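Local coordinates for protein BES (Bacillus cereus ATCC 14579, PDB 2QM0) that probably acts as a hydrolase of the esterase D family, built on the alpha/beta-hydrolase fold, although its substrate has not been established, at residues 48-54 and 81-87; 62-67 and 265-269. Numbering follows the deposited sequence.

Overall arrangement
Both contacts are buried and their side chains pack apolarly, in successive layers of one alpha/beta-hydrolase fold. Contact 1 lies in the central sheet, where strand 48-54 pairs in parallel with 81-87 through backbone hydrogen bonds; contact 2 lies above one face of that sheet, where helices 56-70 and 260-272 meet through side chains alone. Contact 1 thus joins the two strands of a beta-alpha-beta unit, and contact 2 packs its helix against the C-terminal helix. They also touch: Val53 CG2 is 3.9 Å from Phe63 CG, and Ile51 CD1 is 3.9 Å from Leu269 CD2. Beta-branched residues suit the strands; leucine, alanine and phenylalanine do most of the filling between the helices, and Thr62 and Glu65 also meet the second subunit.

Contact 1: 48-54 and 81-87; sequences YPVIYVL and PAIIVGV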
ATOM      1  N   TYR B  48      -4.535  18.422  12.908  1.00 35.15           N
ATOM      2  CA  TYR B  48      -4.380  17.070  12.385  1.00 34.42           C
ATOM      3  C   TYR B  48      -3.095  16.420  12.898  1.00 33.11           C
ATOM      4  O   TYR B  48      -2.042  17.044  12.842  1.00 32.56           O
ATOM      5  CB  TYR B  48      -4.230  17.111  10.873  1.00 34.30           C
ATOM      6  CG  TYR B  48      -5.433  17.467  10.057  1.00 34.53           C
ATOM      7  CD1 TYR B  48      -6.524  16.598   9.963  1.00 35.02           C
ATOM      8  CD2 TYR B  48      -5.445  18.645   9.297  1.00 34.77           C
ATOM      9  CE1 TYR B  48      -7.630  16.913   9.150  1.00 34.73           C
ATOM     10  CE2 TYR B  48      -6.534  18.975   8.476  1.00 33.96           C
ATOM     11  CZ  TYR B  48      -7.628  18.107   8.411  1.00 35.44           C
ATOM     12  OH  TYR B  48      -8.715  18.407   7.602  1.00 36.73           O
ATOM     13  N   PRO B  49      -3.168  15.132  13.308  1.00 33.02           N
ATOM     14  CA  PRO B  49      -1.940  14.362  13.452  1.00 32.43           C
ATOM     15  C   PRO B  49      -1.208  14.359  12.101  1.00 31.22           C
ATOM     16  O   PRO B  49      -1.837  14.555  11.066  1.00 31.24           O
ATOM     17  CB  PRO B  49      -2.452  12.960  13.759  1.00 33.09           C
ATOM     18  CG  PRO B  49      -3.805  13.155  14.322  1.00 33.28           C
ATOM     19  CD  PRO B  49      -4.362  14.311  13.577  1.00 32.91           C
ATOM     20  N   VAL B  50       0.095  14.112  12.090  1.00 29.98           N
ATOM     21  CA  VAL B  50       0.840  14.192  10.832  1.00 28.91           C
ATOM     22  C   VAL B  50       1.848  13.034  10.719  1.00 27.64           C
ATOM     23  O   VAL B  50       2.507  12.671  11.712  1.00 27.61           O
ATOM     24  CB  VAL B  50       1.507  15.589  10.614  1.00 28.27           C
ATOM     25  CG1 VAL B  50       2.481  15.941  11.798  1.00 29.17           C
ATOM     26  CG2 VAL B  50       2.235  15.637   9.263  1.00 28.08           C
ATOM     27  N   ILE B  51       1.962  12.454   9.527  1.00 26.66           N
ATOM     28  CA  ILE B  51       2.898  11.330   9.335  1.00 26.93           C
ATOM     29  C   ILE B  51       3.948  11.747   8.313  1.00 26.86           C
ATOM     30  O   ILE B  51       3.600  12.034   7.164  1.00 27.67           O
ATOM     31  CB  ILE B  51       2.194  10.012   8.883  1.00 27.68           C
ATOM     32  CG1 ILE B  51       1.118   9.597   9.899  1.00 28.24           C
ATOM     33  CG2 ILE B  51       3.224   8.862   8.743  1.00 26.96           C
ATOM     34  CD1 ILE B  51       0.136   8.495   9.405  1.00 27.49           C
ATOM     35  N   TYR B  52       5.219  11.768   8.719  1.00 25.94           N
ATOM     36  CA  TYR B  52       6.285  12.044   7.790  1.00 26.98           C
ATOM     37  C   TYR B  52       6.830  10.716   7.272  1.00 27.01           C
ATOM     38  O   TYR B  52       7.238   9.840   8.083  1.00 27.93           O
ATOM     39  CB  TYR B  52       7.407  12.879   8.437  1.00 28.23           C
ATOM     40  CG  TYR B  52       6.946  14.312   8.743  1.00 27.56           C
ATOM     41  CD1 TYR B  52       7.149  15.343   7.818  1.00 26.88           C
ATOM     42  CD2 TYR B  52       6.237  14.595   9.906  1.00 29.34           C
ATOM     43  CE1 TYR B  52       6.719  16.640   8.080  1.00 29.46           C
ATOM     44  CE2 TYR B  52       5.770  15.932  10.172  1.00 28.81           C
ATOM     45  CZ  TYR B  52       6.023  16.919   9.237  1.00 30.35           C
ATOM     46  OH  TYR B  52       5.581  18.219   9.424  1.00 30.24           O
ATOM     47  N   VAL B  53       6.821  10.566   5.944  1.00 26.68           N
ATOM     48  CA  VAL B  53       7.131   9.294   5.269  1.00 26.50           C
ATOM     49  C   VAL B  53       8.417   9.506   4.473  1.00 26.22           C
ATOM     50  O   VAL B  53       8.419  10.176   3.452  1.00 26.07           O
ATOM     51  CB  VAL B  53       5.973   8.845   4.295  1.00 26.21           C
ATOM     52  CG1 VAL B  53       6.327   7.533   3.505  1.00 25.11           C
ATOM     53  CG2 VAL B  53       4.681   8.663   5.056  1.00 26.59           C
ATOM     54  N   LEU B  54       9.526   8.946   4.948  1.00 27.21           N
ATOM     55  CA  LEU B  54      10.784   8.991   4.172  1.00 26.82           C
ATOM     56  C   LEU B  54      10.698   8.050   2.933  1.00 27.34           C
ATOM     57  O   LEU B  54       9.867   7.124   2.913  1.00 26.66           O
ATOM     58  CB  LEU B  54      11.982   8.615   5.091  1.00 28.23           C
ATOM     59  CG  LEU B  54      12.083   9.367   6.426  1.00 28.28           C
ATOM     60  CD1 LEU B  54      13.215   8.798   7.324  1.00 27.63           C
ATOM     61  CD2 LEU B  54      12.194  10.919   6.143  1.00 29.07           C
ATOM     62  N   PRO B  81      -7.723  10.135  11.152  1.00 30.59           N
ATOM     63  CA  PRO B  81      -7.351  10.931   9.973  1.00 30.54           C
ATOM     64  C   PRO B  81      -6.034  11.687  10.237  1.00 30.27           C
ATOM     65  O   PRO B  81      -5.865  12.269  11.302  1.00 30.89           O
ATOM     66  CB  PRO B  81      -8.531  11.908   9.800  1.00 30.62           C
ATOM     67  CG  PRO B  81      -9.684  11.308  10.576  1.00 29.93           C
ATOM     68  CD  PRO B  81      -9.044  10.515  11.699  1.00 30.74           C
ATOM     69  N   ALA B  82      -5.088  11.629   9.303  1.00 30.03           N
ATOM     70  CA  ALA B  82      -3.774  12.267   9.497  1.00 30.27           C
ATOM     71  C   ALA B  82      -3.342  12.878   8.183  1.00 29.94           C
ATOM     72  O   ALA B  82      -3.702  12.346   7.124  1.00 29.35           O
ATOM     73  CB  ALA B  82      -2.728  11.235   9.937  1.00 31.15           C
ATOM     74  N   ILE B  83      -2.617  13.996   8.253  1.00 30.06           N
ATOM     75  CA  ILE B  83      -1.909  14.564   7.101  1.00 29.43           C
ATOM     76  C   ILE B  83      -0.703  13.658   6.778  1.00 29.70           C
ATOM     77  O   ILE B  83       0.037  13.217   7.675  1.00 29.88           O
ATOM     78  CB  ILE B  83      -1.461  16.033   7.372  1.00 30.65           C
ATOM     79  CG1 ILE B  83      -2.682  16.965   7.236  1.00 30.11           C
ATOM     80  CG2 ILE B  83      -0.315  16.469   6.474  1.00 29.51           C
ATOM     81  CD1 ILE B  83      -2.373  18.404   7.508  1.00 33.24           C
ATOM     82  N   ILE B  84      -0.543  13.326   5.508  1.00 28.95           N
ATOM     83  CA  ILE B  84       0.661  12.568   5.107  1.00 29.69           C
ATOM     84  C   ILE B  84       1.642  13.503   4.398  1.00 29.05           C
ATOM     85  O   ILE B  84       1.251  14.176   3.463  1.00 30.66           O
ATOM     86  CB  ILE B  84       0.296  11.371   4.172  1.00 29.00           C
ATOM     87  CG1 ILE B  84      -0.876  10.505   4.744  1.00 29.92           C
ATOM     88  CG2 ILE B  84       1.573  10.552   3.858  1.00 28.61           C
ATOM     89  CD1 ILE B  84      -0.557   9.786   6.055  1.00 34.09           C
ATOM     90  N   VAL B  85       2.905  13.505   4.820  1.00 29.10           N
ATOM     91  CA  VAL B  85       3.965  14.249   4.167  1.00 27.98           C
ATOM     92  C   VAL B  85       5.015  13.246   3.634  1.00 28.74           C
ATOM     93  O   VAL B  85       5.754  12.622   4.418  1.00 28.11           O
ATOM     94  CB  VAL B  85       4.620  15.221   5.157  1.00 28.39           C
ATOM     95  CG1 VAL B  85       5.643  16.113   4.457  1.00 28.48           C
ATOM     96  CG2 VAL B  85       3.562  16.076   5.894  1.00 26.37           C
ATOM     97  N   GLY B  86       5.021  13.052   2.316  1.00 28.82           N
ATOM     98  CA  GLY B  86       6.023  12.202   1.675  1.00 29.67           C
ATOM     99  C   GLY B  86       7.254  13.047   1.445  1.00 30.73           C
ATOM    100  O   GLY B  86       7.178  14.099   0.776  1.00 31.12           O
ATOM    101  N   VAL B  87       8.382  12.608   2.006  1.00 30.39           N
ATOM    102  CA  VAL B  87       9.601  13.387   1.905  1.00 30.26           C
ATOM    103  C   VAL B  87      10.364  12.679   0.812  1.00 29.31           C
ATOM    104  O   VAL B  87      10.978  11.647   1.053  1.00 28.95           O
ATOM    105  CB  VAL B  87      10.432  13.406   3.246  1.00 29.71           C
ATOM    106  CG1 VAL B  87      11.716  14.212   3.065  1.00 32.24           C
ATOM    107  CG2 VAL B  87       9.596  13.871   4.451  1.00 30.37           C
TER
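The ring of Tyr52 lies over the side chain of Val85, whose CG2 sits 4.3 Å from the ring centroid in a CH-pi contact over the ring face. The two residues are paired on neighbouring parallel strands in the central sheet of an alpha/beta-hydrolase fold, joined by a beta-alpha-beta crossover through helix 56-70. The register runs from Val50 opposite Ile83 to Val53 opposite Gly86, and the strand axes approach to 4.7 Å at 20°. Hydrogen bonds alternate as parallel pairing requires: Ile51 gives its N to Ile83 O (2.8 Å) and receives Val85 N on its O (2.9 Å), and Val53 does the same with Val85 O and Val87 N.

Side chains alternate too. Val50, Tyr52, Ile83, Val85 and Val87 share one face; there helix 128-146 covers Tyr52 and Val87, and Lys140 adds a cation-pi contact to the tyrosine. Ile51, Val53 and Ile84 line the other, beneath helix 56-70. Beta-branched residues favour extended backbone and fill both layers. Tyr48 packs on Ile83 while its hydroxyl hydrogen-bonds Gln41 O. Pro49 has no NH to donate, but its carbonyl still pairs: Ile83 N reaches Pro49 O at 3.0 Å.

Contact 2: 62-67 and 265-269; sequences TFHEAV and LSKGL. With SO4 (sulfate ion), chain F.
This is a buried helix-helix contact in an alpha/beta-hydrolase fold, between helix 56-70, which follows strand 48-54, and the C-terminal helix 260-272, both on the same face of the central sheet. Both segments are regular alpha-helix, with Ala66 N bonded to Thr62 O at 3.2 Å and Leu269 N to Leu265 O at 2.8 Å. The axes of segments 62-67 and 265-269 come no nearer than 11.1 Å and cross at -66°, so long side chains must bridge the gap. Nearest CA pairs are Phe63-Leu265 (7.9 Å), Ala66-Ser266 (7.6 Å) and Val67-Leu269 (8.1 Å).

Leu265 and Leu269, one turn apart, both point their CA-CB bonds at helix 62-67. Leu265 (chi1 t, chi2 p) places CD2 3.7 Å from Thr62 CG2 and 3.6 Å from Ala66 CB; Leu269 (m, t) brings CD1 to 3.8 Å from Ala66 CB and CD2 to 4.2 Å from Val67 CG2. The small Ala66 lets both leucines approach its helix. Phe63, chi1 near -91°, also packs on Ile51 and Val53 of the sheet. Thr62 OG1 instead hydrogen-bonds Glu65 of the second subunit. Lys267 NZ binds a sulfate, probably from the crystallisation liquor, at O2 (3.1 Å), with Lys248 and Arg270. Leu265 CD1 lies over the Phe63 ring face, 3.6 Å from its centroid and 15° off the normal, a close CH-pi contact.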
ATOM      1  N   THR B  62       0.521   4.789  -0.967  1.00 25.09           N
ATOM      2  CA  THR B  62       0.107   3.695  -0.070  1.00 25.85           C
ATOM      3  C   THR B  62      -0.388   4.205   1.290  1.00 25.14           C
ATOM      4  O   THR B  62      -1.471   3.794   1.784  1.00 25.99           O
ATOM      5  CB  THR B  62       1.273   2.666   0.050  1.00 25.36           C
ATOM      6  OG1 THR B  62       1.424   2.070  -1.247  1.00 27.23           O
ATOM      7  CG2 THR B  62       0.972   1.567   1.034  1.00 26.47           C
ATOM      8  N   PHE B  63       0.370   5.127   1.896  1.00 25.14           N
ATOM      9  CA  PHE B  63      -0.076   5.730   3.142  1.00 23.90           C
ATOM     10  C   PHE B  63      -1.341   6.515   2.914  1.00 24.90           C
ATOM     11  O   PHE B  63      -2.319   6.383   3.684  1.00 24.55           O
ATOM     12  CB  PHE B  63       1.029   6.634   3.733  1.00 25.10           C
ATOM     13  CG  PHE B  63       1.953   5.897   4.677  1.00 26.77           C
ATOM     14  CD1 PHE B  63       3.035   5.154   4.178  1.00 27.57           C
ATOM     15  CD2 PHE B  63       1.715   5.914   6.040  1.00 25.63           C
ATOM     16  CE1 PHE B  63       3.915   4.450   5.055  1.00 28.34           C
ATOM     17  CE2 PHE B  63       2.552   5.212   6.920  1.00 26.50           C
ATOM     18  CZ  PHE B  63       3.669   4.483   6.415  1.00 24.07           C
ATOM     19  N   HIS B  64      -1.313   7.367   1.879  1.00 25.61           N
ATOM     20  CA  HIS B  64      -2.483   8.208   1.554  1.00 26.63           C
ATOM     21  C   HIS B  64      -3.749   7.332   1.422  1.00 25.60           C
ATOM     22  O   HIS B  64      -4.781   7.597   2.088  1.00 24.35           O
ATOM     23  CB  HIS B  64      -2.226   8.973   0.260  1.00 26.42           C
ATOM     24  CG  HIS B  64      -3.472   9.566  -0.347  1.00 31.14           C
ATOM     25  ND1 HIS B  64      -4.114  10.669   0.183  1.00 32.90           N
ATOM     26  CD2 HIS B  64      -4.219   9.174  -1.415  1.00 34.88           C
ATOM     27  CE1 HIS B  64      -5.194  10.943  -0.535  1.00 32.24           C
ATOM     28  NE2 HIS B  64      -5.283  10.048  -1.508  1.00 35.00           N
ATOM     29  N   GLU B  65      -3.667   6.272   0.597  1.00 26.00           N
ATOM     30  CA  GLU B  65      -4.882   5.452   0.279  1.00 26.05           C
ATOM     31  C   GLU B  65      -5.441   4.754   1.520  1.00 26.28           C
ATOM     32  O   GLU B  65      -6.650   4.743   1.759  1.00 26.30           O
ATOM     33  CB  GLU B  65      -4.637   4.427  -0.885  1.00 25.48           C
ATOM     34  CG  GLU B  65      -4.707   5.081  -2.299  1.00 26.99           C
ATOM     35  CD  GLU B  65      -4.723   4.070  -3.446  1.00 29.70           C
ATOM     36  OE1 GLU B  65      -4.510   2.872  -3.213  1.00 29.28           O
ATOM     37  OE2 GLU B  65      -4.971   4.485  -4.605  1.00 32.46           O
ATOM     38  N   ALA B  66      -4.555   4.178   2.319  1.00 26.02           N
ATOM     39  CA  ALA B  66      -4.948   3.473   3.548  1.00 26.15           C
ATOM     40  C   ALA B  66      -5.595   4.411   4.572  1.00 25.80           C
ATOM     41  O   ALA B  66      -6.624   4.071   5.155  1.00 25.23           O
ATOM     42  CB  ALA B  66      -3.756   2.766   4.166  1.00 26.01           C
ATOM     43  N   VAL B  67      -4.994   5.585   4.777  1.00 26.26           N
ATOM     44  CA  VAL B  67      -5.576   6.558   5.722  1.00 26.87           C
ATOM     45  C   VAL B  67      -6.942   7.013   5.220  1.00 26.84           C
ATOM     46  O   VAL B  67      -7.923   7.062   5.995  1.00 26.73           O
ATOM     47  CB  VAL B  67      -4.637   7.784   6.026  1.00 27.05           C
ATOM     48  CG1 VAL B  67      -5.397   8.899   6.806  1.00 27.65           C
ATOM     49  CG2 VAL B  67      -3.417   7.339   6.880  1.00 27.90           C
ATOM     50  N   LEU B 265       1.522  -2.227   7.331  1.00 24.99           N
ATOM     51  CA  LEU B 265       1.080  -0.845   7.301  1.00 23.83           C
ATOM     52  C   LEU B 265      -0.048  -0.582   8.300  1.00 25.47           C
ATOM     53  O   LEU B 265       0.046   0.362   9.099  1.00 25.11           O
ATOM     54  CB  LEU B 265       0.541  -0.489   5.904  1.00 24.41           C
ATOM     55  CG  LEU B 265       0.057   0.994   5.729  1.00 24.88           C
ATOM     56  CD1 LEU B 265       1.135   2.031   6.060  1.00 28.93           C
ATOM     57  CD2 LEU B 265      -0.510   1.275   4.357  1.00 24.16           C
ATOM     58  N   SER B 266      -1.101  -1.396   8.239  1.00 25.17           N
ATOM     59  CA  SER B 266      -2.334  -1.133   9.008  1.00 25.90           C
ATOM     60  C   SER B 266      -2.126  -1.320  10.518  1.00 26.44           C
ATOM     61  O   SER B 266      -2.598  -0.517  11.322  1.00 24.84           O
ATOM     62  CB  SER B 266      -3.492  -1.972   8.492  1.00 26.25           C
ATOM     63  OG  SER B 266      -3.723  -1.721   7.102  1.00 25.54           O
ATOM     64  N   LYS B 267      -1.434  -2.395  10.888  1.00 26.36           N
ATOM     65  CA  LYS B 267      -0.925  -2.588  12.266  1.00 28.33           C
ATOM     66  C   LYS B 267      -0.180  -1.324  12.755  1.00 27.38           C
ATOM     67  O   LYS B 267      -0.448  -0.787  13.857  1.00 27.69           O
ATOM     68  CB  LYS B 267      -0.031  -3.849  12.251  1.00 28.12           C
ATOM     69  CG  LYS B 267       0.253  -4.481  13.594  1.00 33.16           C
ATOM     70  CD  LYS B 267       1.112  -5.736  13.430  1.00 32.83           C
ATOM     71  CE  LYS B 267       0.326  -6.866  12.744  1.00 38.31           C
ATOM     72  NZ  LYS B 267      -0.473  -7.572  13.787  1.00 43.74           N
ATOM     73  N   GLY B 268       0.691  -0.806  11.902  1.00 27.31           N
ATOM     74  CA  GLY B 268       1.442   0.405  12.190  1.00 28.33           C
ATOM     75  C   GLY B 268       0.557   1.619  12.390  1.00 27.84           C
ATOM     76  O   GLY B 268       0.749   2.368  13.326  1.00 26.04           O
ATOM     77  N   LEU B 269      -0.413   1.809  11.501  1.00 28.67           N
ATOM     78  CA  LEU B 269      -1.355   2.949  11.594  1.00 28.44           C
ATOM     79  C   LEU B 269      -2.230   2.874  12.844  1.00 28.52           C
ATOM     80  O   LEU B 269      -2.518   3.897  13.474  1.00 28.29           O
ATOM     81  CB  LEU B 269      -2.242   3.031  10.325  1.00 29.17           C
ATOM     82  CG  LEU B 269      -1.548   3.356   8.988  1.00 28.51           C
ATOM     83  CD1 LEU B 269      -2.521   3.220   7.780  1.00 28.05           C
ATOM     84  CD2 LEU B 269      -0.944   4.723   9.026  1.00 28.48           C
TER
HETATM   85  S   SO4 F 603      -2.874  -5.315  16.088  1.00 57.47           S
HETATM   86  O1  SO4 F 603      -3.039  -3.874  15.853  1.00 51.15           O
HETATM   87  O2  SO4 F 603      -3.044  -6.111  14.856  1.00 56.15           O
HETATM   88  O3  SO4 F 603      -1.524  -5.634  16.611  1.00 55.75           O
HETATM   89  O4  SO4 F 603      -3.875  -5.761  17.068  1.00 55.87           O